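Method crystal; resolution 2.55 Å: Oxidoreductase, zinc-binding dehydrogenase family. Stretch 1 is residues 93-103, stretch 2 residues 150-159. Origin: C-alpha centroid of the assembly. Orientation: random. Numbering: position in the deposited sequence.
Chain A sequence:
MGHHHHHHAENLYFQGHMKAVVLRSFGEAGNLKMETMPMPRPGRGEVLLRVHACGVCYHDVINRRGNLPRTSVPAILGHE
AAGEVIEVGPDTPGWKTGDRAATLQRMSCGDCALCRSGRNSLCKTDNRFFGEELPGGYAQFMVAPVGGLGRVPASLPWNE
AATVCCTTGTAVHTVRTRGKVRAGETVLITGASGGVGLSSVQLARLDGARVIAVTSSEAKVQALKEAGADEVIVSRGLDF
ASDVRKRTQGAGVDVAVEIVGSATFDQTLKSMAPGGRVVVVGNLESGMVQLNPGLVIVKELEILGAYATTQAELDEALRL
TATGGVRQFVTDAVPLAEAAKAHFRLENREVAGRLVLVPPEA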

# COMPACT_ATOMS: atom_id res chain seq x y z
N PRO A 93 -9.27 -22.92 -28.48
CA PRO A 93 -9.72 -24.24 -28.01
C PRO A 93 -10.84 -24.17 -26.98
O PRO A 93 -11.74 -25.02 -27.00
N GLY A 94 -10.81 -23.19 -26.09
CA GLY A 94 -11.82 -23.08 -25.06
C GLY A 94 -13.08 -22.35 -25.46
O GLY A 94 -13.99 -22.22 -24.65
N TRP A 95 -13.16 -21.87 -26.70
CA TRP A 95 -14.28 -21.05 -27.14
C TRP A 95 -14.87 -21.61 -28.42
O TRP A 95 -14.14 -21.89 -29.39
N LYS A 96 -16.19 -21.79 -28.43
CA LYS A 96 -16.92 -22.26 -29.59
C LYS A 96 -18.11 -21.33 -29.82
O LYS A 96 -18.51 -20.57 -28.93
N THR A 97 -18.66 -21.39 -31.03
CA THR A 97 -19.85 -20.61 -31.34
C THR A 97 -20.96 -20.93 -30.36
O THR A 97 -21.14 -22.08 -29.95
N GLY A 98 -21.71 -19.90 -29.96
CA GLY A 98 -22.77 -20.05 -29.00
C GLY A 98 -22.39 -19.74 -27.57
O GLY A 98 -23.29 -19.59 -26.73
N ASP A 99 -21.10 -19.66 -27.26
CA ASP A 99 -20.67 -19.36 -25.90
C ASP A 99 -21.04 -17.92 -25.53
O ASP A 99 -21.15 -17.04 -26.39
N ARG A 100 -21.21 -17.70 -24.23
CA ARG A 100 -21.62 -16.41 -23.69
C ARG A 100 -20.42 -15.76 -23.02
O ARG A 100 -19.85 -16.33 -22.09
N ALA A 101 -20.05 -14.57 -23.48
CA ALA A 101 -18.81 -13.93 -23.05
C ALA A 101 -19.06 -12.49 -22.63
O ALA A 101 -20.07 -11.87 -22.99
N ALA A 102 -18.12 -11.95 -21.85
CA ALA A 102 -18.12 -10.55 -21.45
C ALA A 102 -16.69 -10.05 -21.45
O ALA A 102 -15.80 -10.71 -20.91
N THR A 103 -16.47 -8.88 -22.04
CA THR A 103 -15.12 -8.35 -22.22
C THR A 103 -14.58 -7.75 -20.93
O THR A 103 -15.32 -7.20 -20.11
N GLY A 150 -14.57 -13.03 -20.40
CA GLY A 150 -15.08 -13.76 -19.25
C GLY A 150 -16.35 -14.50 -19.62
O GLY A 150 -17.03 -14.11 -20.58
N ARG A 151 -16.69 -15.55 -18.89
CA ARG A 151 -17.80 -16.43 -19.25
C ARG A 151 -19.06 -16.03 -18.49
O ARG A 151 -19.04 -15.93 -17.26
N VAL A 152 -20.14 -15.81 -19.23
CA VAL A 152 -21.41 -15.37 -18.66
C VAL A 152 -22.26 -16.61 -18.41
O VAL A 152 -22.59 -17.33 -19.37
N PRO A 153 -22.65 -16.91 -17.17
CA PRO A 153 -23.55 -18.04 -16.94
C PRO A 153 -24.85 -17.87 -17.72
O PRO A 153 -25.34 -16.76 -17.91
N ALA A 154 -25.40 -19.00 -18.17
CA ALA A 154 -26.64 -18.96 -18.93
C ALA A 154 -27.78 -18.34 -18.14
O ALA A 154 -28.74 -17.85 -18.74
N SER A 155 -27.69 -18.35 -16.81
CA SER A 155 -28.74 -17.81 -15.96
C SER A 155 -28.68 -16.30 -15.80
O SER A 155 -29.53 -15.73 -15.12
N LEU A 156 -27.70 -15.64 -16.42
CA LEU A 156 -27.47 -14.21 -16.21
C LEU A 156 -27.90 -13.43 -17.44
O LEU A 156 -27.33 -13.65 -18.52
N PRO A 157 -28.87 -12.53 -17.36
CA PRO A 157 -29.25 -11.74 -18.53
C PRO A 157 -28.12 -10.83 -18.99
O PRO A 157 -27.20 -10.50 -18.24
N TRP A 158 -28.22 -10.40 -20.25
CA TRP A 158 -27.15 -9.62 -20.86
C TRP A 158 -26.95 -8.29 -20.15
O TRP A 158 -25.82 -7.89 -19.85
N ASN A 159 -28.05 -7.58 -19.86
CA ASN A 159 -27.93 -6.24 -19.28
C ASN A 159 -27.17 -6.28 -17.96
O ASN A 159 -26.25 -5.49 -17.74

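Two arginines, one from each stretch, dominate the packing, and each lays its guanidinium flat on a tryptophan of the other stretch. The frame between them is a short antiparallel pairing. Ala102 and Gly150 exchange backbone hydrogen bonds, Ala102 N to Gly150 O and Gly150 N to Ala102 O, both 2.7 Å, and Val152 N donates to Arg100 O at 2.9 Å.

Arg100 covers the most surface. Its CA-to-CB bond points toward stretch 2, and chi1 m, chi2 t and chi3 p carry the chain past Val152, Arg100 CB to Val152 CB 3.9 Å, into the turn formed by Pro153 to Leu156. There Arg100 NE makes weak hydrogen bonds, both 3.4 Å, to Val152 O and Pro153 O, while Arg100 NH2 lies 2.7 Å from Leu156 O. The planar cation is sandwiched: Ala154 CA lies over one face and the Trp158 ring over the other, with Arg100 CZ 4.2 Å from the centroid of the Trp158 six-membered ring. Trp158 (chi1 m, chi2 113°) starts sideways, but its long indole reaches back to offer this broad, electron-rich surface.

Arg151 answers from the other stretch. With chi1 m and chi2 and chi3 both t, it extends until Arg151 CZ sits 3.6 Å from the centroid of the Trp95 six-membered ring, almost on the ring normal; the planes are only 16° apart. Trp95 (chi1 m, chi2 96°) is buried, whereas Arg151 is exposed: its flat guanidinium lies over one face of the ring and its charge remains near solvent. Asp99 OD2 is 4.1 Å from Arg151 NH1, too far for a salt bridge but favourable in charge; the same Asp99 OD2 accepts Lys96 N at 2.6 Å.

Smaller residues add an apolar contact. Val152, chi1 t, points toward stretch 1, and Val152 CG2 meets Ala102 CB at 3.8 Å, on the face of the sheet to which Ala102 points, with a methyl group on each side.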

# COMPACT_ATOMS: atom_id res chain seq x y z
CB PRO A 93 -8.44 -24.85 -27.42
CG PRO A 93 -7.56 -23.68 -27.11
CD PRO A 93 -7.86 -22.66 -28.16
CB TRP A 95 -13.83 -19.60 -27.36
CG TRP A 95 -13.44 -18.93 -26.08
CD1 TRP A 95 -12.18 -18.80 -25.58
CD2 TRP A 95 -14.32 -18.31 -25.14
NE1 TRP A 95 -12.22 -18.13 -24.38
CE2 TRP A 95 -13.52 -17.82 -24.09
CE3 TRP A 95 -15.70 -18.12 -25.08
CZ2 TRP A 95 -14.06 -17.15 -23.00
CZ3 TRP A 95 -16.23 -17.45 -24.00
CH2 TRP A 95 -15.42 -16.98 -22.97
CB LYS A 96 -17.41 -23.70 -29.41
CG LYS A 96 -18.33 -23.90 -28.22
CD LYS A 96 -18.81 -25.34 -28.13
CE LYS A 96 -19.80 -25.54 -26.98
NZ LYS A 96 -19.20 -25.21 -25.66
CB THR A 97 -20.32 -20.89 -32.77
OG1 THR A 97 -20.60 -22.29 -32.92
CG2 THR A 97 -19.25 -20.47 -33.78
CB ASP A 99 -19.16 -19.57 -25.76
CG ASP A 99 -18.77 -21.03 -25.86
OD1 ASP A 99 -19.60 -21.91 -25.52
OD2 ASP A 99 -17.62 -21.31 -26.27
CB ARG A 100 -22.77 -16.58 -22.70
CG ARG A 100 -23.96 -17.35 -23.26
CD ARG A 100 -24.88 -17.82 -22.15
NE ARG A 100 -25.36 -16.71 -21.33
CZ ARG A 100 -26.43 -15.97 -21.61
NH1 ARG A 100 -27.15 -16.22 -22.70
NH2 ARG A 100 -26.79 -14.98 -20.80
CB ALA A 101 -17.75 -13.96 -24.16
CB ALA A 102 -18.75 -10.37 -20.06
CB THR A 103 -15.11 -7.28 -23.32
OG1 THR A 103 -16.01 -6.23 -22.97
CG2 THR A 103 -15.50 -7.88 -24.67
CB ARG A 151 -17.44 -17.89 -18.96
CG ARG A 151 -16.25 -18.36 -19.77
CD ARG A 151 -16.07 -19.86 -19.70
NE ARG A 151 -15.09 -20.32 -20.68
CZ ARG A 151 -15.36 -20.57 -21.95
NH1 ARG A 151 -16.59 -20.42 -22.42
NH2 ARG A 151 -14.40 -20.98 -22.77
CB VAL A 152 -22.13 -14.40 -19.59
CG1 VAL A 152 -23.44 -13.94 -18.97
CG2 VAL A 152 -21.23 -13.20 -19.90
CB PRO A 153 -23.79 -18.00 -15.42
CG PRO A 153 -22.63 -17.26 -14.87
CD PRO A 153 -22.25 -16.25 -15.91
CB ALA A 154 -27.02 -20.37 -19.38
CB SER A 155 -28.67 -18.46 -14.57
OG SER A 155 -29.68 -17.97 -13.72
CB LEU A 156 -26.00 -13.95 -15.89
CG LEU A 156 -25.62 -12.54 -15.44
CD1 LEU A 156 -26.33 -12.16 -14.16
CD2 LEU A 156 -24.12 -12.44 -15.26
CB PRO A 157 -30.46 -10.93 -18.06
CG PRO A 157 -30.33 -10.89 -16.58
CD PRO A 157 -29.71 -12.19 -16.19
CB TRP A 158 -27.45 -9.39 -22.34
CG TRP A 158 -27.47 -10.65 -23.15
CD1 TRP A 158 -28.55 -11.21 -23.77
CD2 TRP A 158 -26.36 -11.51 -23.43
NE1 TRP A 158 -28.19 -12.36 -24.42
CE2 TRP A 158 -26.85 -12.57 -24.23
CE3 TRP A 158 -25.01 -11.49 -23.09
CZ2 TRP A 158 -26.03 -13.60 -24.69
CZ3 TRP A 158 -24.19 -12.51 -23.54
CH2 TRP A 158 -24.71 -13.55 -24.33
CB ASN A 159 -29.32 -5.63 -19.09
CG ASN A 159 -30.03 -5.38 -20.40
OD1 ASN A 159 -29.42 -5.40 -21.47
ND2 ASN A 159 -31.34 -5.14 -20.33